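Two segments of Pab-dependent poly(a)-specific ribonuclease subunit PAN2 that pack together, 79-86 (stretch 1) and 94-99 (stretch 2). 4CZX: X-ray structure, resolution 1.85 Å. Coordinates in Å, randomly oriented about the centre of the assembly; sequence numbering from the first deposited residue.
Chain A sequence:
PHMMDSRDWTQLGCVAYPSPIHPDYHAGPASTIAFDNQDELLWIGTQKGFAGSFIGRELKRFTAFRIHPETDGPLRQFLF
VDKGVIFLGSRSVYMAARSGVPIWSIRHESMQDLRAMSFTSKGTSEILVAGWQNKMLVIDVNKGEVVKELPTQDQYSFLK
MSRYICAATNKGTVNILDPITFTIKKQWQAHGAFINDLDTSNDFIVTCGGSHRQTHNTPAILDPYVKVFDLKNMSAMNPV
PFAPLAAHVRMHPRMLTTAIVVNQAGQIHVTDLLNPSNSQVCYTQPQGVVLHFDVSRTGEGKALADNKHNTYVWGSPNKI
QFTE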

# COMPACT_ATOMS: atom_id res chain seq x y z
N LEU A 79 21.37 20.14 15.66
CA LEU A 79 22.18 21.36 15.61
C LEU A 79 21.54 22.32 14.62
O LEU A 79 20.83 21.88 13.71
CB LEU A 79 23.63 21.09 15.20
CG LEU A 79 24.62 20.51 16.21
CD1 LEU A 79 25.97 20.35 15.53
CD2 LEU A 79 24.75 21.39 17.45
N PHE A 80 21.79 23.61 14.80
CA PHE A 80 21.11 24.64 14.02
C PHE A 80 22.06 25.60 13.33
O PHE A 80 23.00 26.13 13.96
CB PHE A 80 20.17 25.43 14.94
CG PHE A 80 19.22 24.57 15.68
CD1 PHE A 80 18.08 24.08 15.06
CD2 PHE A 80 19.48 24.19 16.99
CE1 PHE A 80 17.20 23.24 15.73
CE2 PHE A 80 18.61 23.36 17.68
CZ PHE A 80 17.46 22.89 17.05
N VAL A 81 21.81 25.84 12.04
CA VAL A 81 22.52 26.85 11.26
C VAL A 81 21.52 27.67 10.46
O VAL A 81 20.33 27.38 10.46
CB VAL A 81 23.56 26.21 10.31
CG1 VAL A 81 24.54 25.33 11.12
CG2 VAL A 81 22.89 25.40 9.24
N ASP A 82 22.00 28.71 9.78
CA ASP A 82 21.10 29.58 9.04
C ASP A 82 20.26 28.83 8.00
O ASP A 82 19.05 29.05 7.91
CB ASP A 82 21.89 30.71 8.37
CG ASP A 82 22.41 31.72 9.37
OD1 ASP A 82 21.88 31.77 10.50
OD2 ASP A 82 23.36 32.47 9.03
N LYS A 83 20.88 27.93 7.24
CA LYS A 83 20.18 27.26 6.14
C LYS A 83 19.17 26.21 6.60
O LYS A 83 18.18 25.95 5.91
CB LYS A 83 21.19 26.59 5.21
CG LYS A 83 21.92 27.55 4.27
CD LYS A 83 23.25 26.94 3.84
CE LYS A 83 23.74 27.45 2.50
NZ LYS A 83 25.01 26.75 2.10
N GLY A 84 19.40 25.60 7.76
CA GLY A 84 18.47 24.60 8.24
C GLY A 84 18.92 23.89 9.50
O GLY A 84 19.76 24.39 10.25
N VAL A 85 18.33 22.72 9.73
CA VAL A 85 18.58 21.96 10.94
C VAL A 85 19.39 20.72 10.61
O VAL A 85 19.11 20.04 9.62
CB VAL A 85 17.27 21.54 11.62
CG1 VAL A 85 17.56 20.78 12.96
CG2 VAL A 85 16.39 22.77 11.83
N ILE A 86 20.38 20.41 11.44
CA ILE A 86 21.14 19.18 11.31
C ILE A 86 20.65 18.16 12.34
O ILE A 86 20.47 18.49 13.52
CB ILE A 86 22.65 19.42 11.45
CG1 ILE A 86 23.07 20.63 10.59
CG2 ILE A 86 23.44 18.17 11.04
CD1 ILE A 86 24.53 20.97 10.72
N TYR A 94 21.65 14.03 8.83
CA TYR A 94 20.67 14.55 7.89
C TYR A 94 20.54 16.05 8.06
O TYR A 94 20.58 16.55 9.18
CB TYR A 94 19.31 13.88 8.11
CG TYR A 94 18.22 14.30 7.14
CD1 TYR A 94 18.33 14.01 5.78
CD2 TYR A 94 17.08 14.96 7.58
CE1 TYR A 94 17.33 14.38 4.88
CE2 TYR A 94 16.07 15.33 6.68
CZ TYR A 94 16.21 15.04 5.34
OH TYR A 94 15.22 15.42 4.45
N MET A 95 20.39 16.77 6.95
CA MET A 95 20.14 18.20 7.04
C MET A 95 18.95 18.59 6.18
O MET A 95 18.84 18.18 5.04
CB MET A 95 21.36 19.00 6.61
CG MET A 95 21.15 20.50 6.81
SD MET A 95 22.60 21.48 6.44
CE MET A 95 21.93 23.11 6.75
N ALA A 96 18.05 19.38 6.75
CA ALA A 96 16.86 19.82 6.03
C ALA A 96 16.55 21.24 6.42
O ALA A 96 16.93 21.68 7.51
CB ALA A 96 15.67 18.90 6.33
N ALA A 97 15.86 21.96 5.55
CA ALA A 97 15.35 23.28 5.89
C ALA A 97 14.29 23.08 6.95
O ALA A 97 13.78 21.96 7.12
CB ALA A 97 14.78 23.98 4.65
N ARG A 98 13.94 24.14 7.67
CA ARG A 98 12.95 24.04 8.74
C ARG A 98 11.56 23.72 8.19
O ARG A 98 10.70 23.22 8.92
CB ARG A 98 12.95 25.34 9.56
CG ARG A 98 14.24 25.50 10.36
CD ARG A 98 14.48 26.94 10.85
NE ARG A 98 15.66 26.97 11.72
CZ ARG A 98 16.91 27.12 11.29
NH1 ARG A 98 17.15 27.29 9.99
NH2 ARG A 98 17.91 27.12 12.15
N SER A 99 11.37 24.00 6.90
CA SER A 99 10.19 23.59 6.13
C SER A 99 10.02 22.08 6.01
O SER A 99 8.90 21.59 5.80
CB SER A 99 10.29 24.17 4.73
OG SER A 99 11.47 23.70 4.09
O HOH W 1 15.69 26.66 7.33

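The two stretches meet as a short antiparallel β pairing that gives way, where the strands end, to an arginine reaching across to the backbone of a tight turn. The pairing rests on V85 and A96, whose CA atoms lie 5.6 Å apart and whose amides exchange two hydrogen bonds: V85 N to A96 O at 2.8 Å (N-H...O angle 165°) and A96 N to V85 O at 3.1 Å (161°). The neighbouring pair, I86 and M95, is non-hydrogen-bonded, and its CA atoms are closer, at 4.5 Å. As is usual for such a pair, the close spacing brings CA-H groups near carbonyl oxygens: M95 CA lies 3.3 Å from V85 O and I86 CA 3.4 Å from Y94 O, both CA-H...O contacts.

Stretch 1 is itself a hairpin, with L79 and I86 joined by two backbone hydrogen bonds and V81 N bonded to G84 O at 3.1 Å. On the face of the sheet that carries I86 and M95, the methionine is fully extended (chi1, chi2 and chi3 all t). Its CG passes 4.2 Å from I86 CG1, and its terminal CE reaches 3.5 Å from V81 CG2 and 3.9 Å from K83 CB. A long, unbranched apolar chain can thus follow the hairpin from strand to turn, and 90 Å² of M95 is covered by stretch 1. K83 offers its CB to this contact, while the end of its side chain leads away and the residue remains exposed.

G84 lies where the backbones are close: its CA is 4.1 Å from A97 CA and makes a CA-H...O contact of 3.4 Å with A96 O. An ideally placed CB on G84 would point toward stretch 2 and stand only 2.3 Å from A96 O, a clash, so the absence of a side chain permits this approach.

R98 has the largest covered area, 103 Å². Its side chain starts sideways, but its end comes nearer, placing the guanidinium beside the turn. NH2 and NH1 both donate to V81 O, at 3.0 Å (156°) and 3.2 Å (141°), and NH1 adds a weak bond to D82 O at 3.3 Å (130°). These carbonyl oxygens lie at the guanidinium edge, near its plane, where N-H groups can address them. V85 CG2 lies over one face of the group and also packs 3.8 Å from R98 CG, so the same side chain combines polar and apolar contacts. A water completes the junction, donating to K83 O at 3.0 Å and accepting from R98 N and R98 NH1, each at 3.1 Å.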